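Local coordinates for protein amino acid amide racemase (PDB 6GIO) that belongs to the class-III aminotransferase family of pyridoxal-5'-phosphate-dependent enzymes and carries pyridoxal-5'-phosphate in its pocket, at residues Q316-A319 / Q320-E323; I420-L424 / D425-A429. All blocks are in the same frame, centred on the assembly; numbering follows the deposited sequence.

How the interactions relate
Two local contacts show how a glycine with positive phi serves a chain that has to leave a helix. Interaction 1, first along the chain, lies where helix 300-315 ends and helix 318-339 starts at once; interaction 2 follows about a hundred residues later, where helix 406-424 gives way to an irregular segment before helix 431-434. Their centres are 35 Å apart and their nearest atoms about 20 Å, so they do not touch. In both, the glycine is the C-prime residue of a Schellman motif. The outcome differs: in 316-323 it also occupies the N-cap position of a new helix, partly buried, whereas in 420-429 the chain runs on over the surface of the subunit.

Interaction 1 (Q316-A319 / Q320-E323); sequences QGLA and QRSE
Leu318 O is gripped twice by Ser322, one turn further along the helix. The serine hydroxyl donates to it over 2.5 Å from Ser322 OG, coming in nearly along the C=O axis, while Ser322 N reaches the same oxygen at 2.9 Å from above the carbonyl plane. With OG turned beside its own backbone N (chi1 -60°), the hydroxyl folds back onto the preceding turn, and the buried polar group is satisfied by the main chain. Gly317, at the N-cap position, opens the helix: its carbonyl oxygen takes the first bond, from Arg321 N at 2.9 Å. Glu323 N to Ala319 O, at 3.2 Å, continues the series.

Gln320 bends at chi2 (62°), which folds its amide back toward the start of the helix, beside Gly317 and Ala319. Gln320 OE1 lies 3.6 Å from Gly317 CA, and Gln320 NE2 3.7 Å from Ala319 CB. A water bridges the same region, donating to Gln320 OE1 and accepting from Ala319 N, so an early helix N-H finds a partner. Leu318 and Arg321 run side by side, Leu318 CD2 against Arg321 CD at 4.2 Å, and the arginine extends on to Leu404 O, to which Arg321 NH2 is hydrogen-bonded.

Gly317 also closes the preceding helix 300-315 by a Schellman motif, making this the joint between that helix and 318-339; Leu318 packs on Leu56, and Ser322 touches Leu351, beside strand 352-357, and Leu402.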
loop_
_atom_site.group_PDB
_atom_site.type_symbol
_atom_site.label_atom_id
_atom_site.label_comp_id
_atom_site.label_asym_id
_atom_site.label_seq_id
_atom_site.Cartn_x
_atom_site.Cartn_y
_atom_site.Cartn_z
ATOM N N GLN C 316 15.672 23.630 6.309
ATOM C CA GLN C 316 16.697 23.966 5.355
ATOM C C GLN C 316 16.173 24.821 4.185
ATOM O O GLN C 316 16.911 25.051 3.256
ATOM C CB GLN C 316 17.356 22.683 4.836
ATOM C CG GLN C 316 17.953 21.821 5.935
ATOM C CD GLN C 316 18.854 20.695 5.412
ATOM O OE1 GLN C 316 19.250 20.666 4.250
ATOM N NE2 GLN C 316 19.193 19.765 6.295
ATOM N N GLY C 317 14.918 25.283 4.213
ATOM C CA GLY C 317 14.359 26.030 3.095
ATOM C C GLY C 317 14.505 25.342 1.717
ATOM O O GLY C 317 14.987 25.959 0.758
ATOM N N LEU C 318 14.040 24.095 1.589
ATOM C CA LEU C 318 14.241 23.335 0.329
ATOM C C LEU C 318 13.247 23.706 -0.788
ATOM O O LEU C 318 13.501 23.427 -1.959
ATOM C CB LEU C 318 14.252 21.825 0.576
ATOM C CG LEU C 318 15.344 21.349 1.515
ATOM C CD1 LEU C 318 15.370 19.833 1.577
ATOM C CD2 LEU C 318 16.693 21.893 1.085
ATOM N N ALA C 319 12.150 24.358 -0.431
ATOM C CA ALA C 319 11.253 24.880 -1.450
ATOM C C ALA C 319 11.974 26.008 -2.155
ATOM O O ALA C 319 12.139 25.998 -3.366
ATOM C CB ALA C 319 9.964 25.394 -0.829
ATOM N N GLN C 320 12.413 26.985 -1.372
ATOM C CA GLN C 320 13.114 28.142 -1.925
ATOM C C GLN C 320 14.370 27.636 -2.667
ATOM O O GLN C 320 14.597 27.979 -3.798
ATOM C CB GLN C 320 13.439 29.167 -0.837
ATOM C CG GLN C 320 12.201 29.764 -0.147
ATOM C CD GLN C 320 11.314 28.739 0.610
ATOM O OE1 GLN C 320 11.806 27.834 1.326
ATOM N NE2 GLN C 320 9.987 28.885 0.440
ATOM N N ARG C 321 15.133 26.751 -2.069
ATOM C CA ARG C 321 16.294 26.230 -2.762
ATOM C C ARG C 321 15.965 25.552 -4.107
ATOM O O ARG C 321 16.672 25.750 -5.096
ATOM C CB ARG C 321 17.067 25.295 -1.859
ATOM C CG ARG C 321 18.395 24.898 -2.455
ATOM C CD ARG C 321 19.183 23.988 -1.545
ATOM N NE ARG C 321 20.469 23.654 -2.158
ATOM C CZ ARG C 321 20.719 22.614 -2.965
ATOM N NH1 ARG C 321 19.793 21.739 -3.314
ATOM N NH2 ARG C 321 21.923 22.459 -3.460
ATOM N N SER C 322 14.880 24.781 -4.159
ATOM C CA SER C 322 14.554 24.030 -5.368
ATOM C C SER C 322 14.176 24.985 -6.533
ATOM O O SER C 322 14.511 24.717 -7.695
ATOM C CB SER C 322 13.437 23.020 -5.086
ATOM O OG SER C 322 13.833 22.092 -4.093
ATOM N N GLU C 323 13.489 26.090 -6.242
ATOM C CA GLU C 323 13.286 27.124 -7.270
ATOM C C GLU C 323 14.605 27.607 -7.863
ATOM O O GLU C 323 14.741 27.726 -9.077
ATOM C CB GLU C 323 12.560 28.352 -6.708
ATOM C CG GLU C 323 12.486 29.504 -7.692
ATOM C CD GLU C 323 11.389 30.491 -7.323
ATOM O OE1 GLU C 323 11.573 31.287 -6.383
ATOM O OE2 GLU C 323 10.326 30.483 -7.966
HETATM O O HOH W 1 11.173 25.040 2.351
#

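Interaction 2 (I420-L424 / D425-A429); sequences IGDVL and DGKVA
Lys427 leaves its backbone with CG beside N (chi1 -59°) and then bends at chi3 and chi4, a course that lays CE 3.7 Å from Asp422 OD1 and swings NZ round to Asp425. The salt bridge from Lys427 NZ to Asp425 OD2, 3.1 Å long, meets the carboxylate on its anti side. Asp425 in turn sits over the last helical turn, its CG 3.3 Å from Gly421 O, which accepts the bond from Asp425 N.

The backbone then turns at Gly426, which, with positive phi, is the C-prime residue of a Schellman motif. The motif's two bonds differ in approach: Lys427 N reaches Asp422 O at 3.0 Å with a C=O...N angle of 169°, whereas Gly426 N meets Val423 O from well above the carbonyl plane. A water donates to Val423 O over 2.6 Å and accepts from Val428 N, tying the outgoing chain to the helix end. Val423 and Val428 lie at a slant to one another, their CG2 atoms 3.4 Å apart, tighter than usual van der Waals contact.

Helix 369-382 lies alongside: Val423 packs on Thr371, Lys374 and Ile375, Asp422 OD2 forms a salt bridge with Arg378 NE, and Lys374 NZ is hydrogen-bonded to Val428 O, joining both sides of the turn to that helix.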
loop_
_atom_site.group_PDB
_atom_site.type_symbol
_atom_site.label_atom_id
_atom_site.label_comp_id
_atom_site.label_asym_id
_atom_site.label_seq_id
_atom_site.Cartn_x
_atom_site.Cartn_y
_atom_site.Cartn_z
ATOM N N ILE C 420 22.766 12.375 -25.354
ATOM C CA ILE C 420 21.983 12.785 -26.547
ATOM C C ILE C 420 22.862 12.780 -27.809
ATOM O O ILE C 420 22.458 12.276 -28.854
ATOM C CB ILE C 420 21.382 14.185 -26.361
ATOM C CG1 ILE C 420 20.322 14.148 -25.261
ATOM C CG2 ILE C 420 20.737 14.642 -27.644
ATOM C CD1 ILE C 420 19.759 15.482 -24.836
ATOM N N GLY C 421 24.062 13.347 -27.688
ATOM C CA GLY C 421 25.003 13.425 -28.788
ATOM C C GLY C 421 25.413 12.056 -29.232
ATOM O O GLY C 421 25.443 11.781 -30.420
ATOM N N ASP C 422 25.726 11.178 -28.286
ATOM C CA ASP C 422 26.213 9.828 -28.637
ATOM C C ASP C 422 25.108 9.048 -29.329
ATOM O O ASP C 422 25.367 8.259 -30.219
ATOM C CB ASP C 422 26.672 9.050 -27.400
ATOM C CG ASP C 422 27.955 9.609 -26.780
ATOM O OD1 ASP C 422 28.624 10.431 -27.403
ATOM O OD2 ASP C 422 28.308 9.210 -25.660
ATOM N N VAL C 423 23.862 9.246 -28.898
ATOM C CA VAL C 423 22.758 8.515 -29.517
ATOM C C VAL C 423 22.456 9.039 -30.942
ATOM O O VAL C 423 22.234 8.241 -31.873
ATOM C CB VAL C 423 21.506 8.519 -28.624
ATOM C CG1 VAL C 423 20.265 8.115 -29.414
ATOM C CG2 VAL C 423 21.739 7.605 -27.412
ATOM N N LEU C 424 22.442 10.352 -31.106
ATOM C CA LEU C 424 22.195 10.944 -32.418
ATOM C C LEU C 424 23.292 10.581 -33.439
ATOM O O LEU C 424 22.987 10.382 -34.606
ATOM C CB LEU C 424 22.087 12.446 -32.317
ATOM C CG LEU C 424 20.840 12.967 -31.626
ATOM C CD1 LEU C 424 20.957 14.464 -31.531
ATOM C CD2 LEU C 424 19.562 12.584 -32.362
ATOM N N ASP C 425 24.546 10.486 -32.987
ATOM C CA ASP C 425 25.679 10.135 -33.857
ATOM C C ASP C 425 25.693 8.654 -34.076
ATOM O O ASP C 425 26.698 8.145 -34.527
ATOM C CB ASP C 425 27.049 10.490 -33.237
ATOM C CG ASP C 425 27.334 11.978 -33.144
ATOM O OD1 ASP C 425 26.662 12.808 -33.794
ATOM O OD2 ASP C 425 28.288 12.322 -32.400
ATOM N N GLY C 426 24.621 7.951 -33.721
ATOM C CA GLY C 426 24.503 6.524 -33.984
ATOM C C GLY C 426 25.539 5.651 -33.275
ATOM O O GLY C 426 26.071 4.700 -33.844
ATOM N N LYS C 427 25.803 5.940 -32.010
ATOM C CA LYS C 427 26.851 5.231 -31.299
ATOM C C LYS C 427 26.325 4.237 -30.270
ATOM O O LYS C 427 27.125 3.616 -29.561
ATOM C CB LYS C 427 27.792 6.235 -30.653
ATOM C CG LYS C 427 28.427 7.153 -31.679
ATOM C CD LYS C 427 29.698 7.742 -31.122
ATOM C CE LYS C 427 29.575 9.202 -30.721
ATOM N NZ LYS C 427 30.266 10.068 -31.724
ATOM N N VAL C 428 25.000 4.050 -30.232
ATOM C CA VAL C 428 24.353 3.150 -29.270
ATOM C C VAL C 428 23.537 2.055 -29.980
ATOM O O VAL C 428 22.662 2.372 -30.762
ATOM C CB VAL C 428 23.419 3.982 -28.342
ATOM C CG1 VAL C 428 22.838 3.126 -27.224
ATOM C CG2 VAL C 428 24.164 5.193 -27.787
ATOM N N ALA C 429 23.794 0.781 -29.684
ATOM C CA ALA C 429 23.096 -0.349 -30.354
ATOM C C ALA C 429 21.606 -0.512 -29.984
ATOM O O ALA C 429 21.163 -0.078 -28.907
ATOM C CB ALA C 429 23.833 -1.658 -30.094
HETATM O O HOH W 2 22.720 5.825 -31.193
#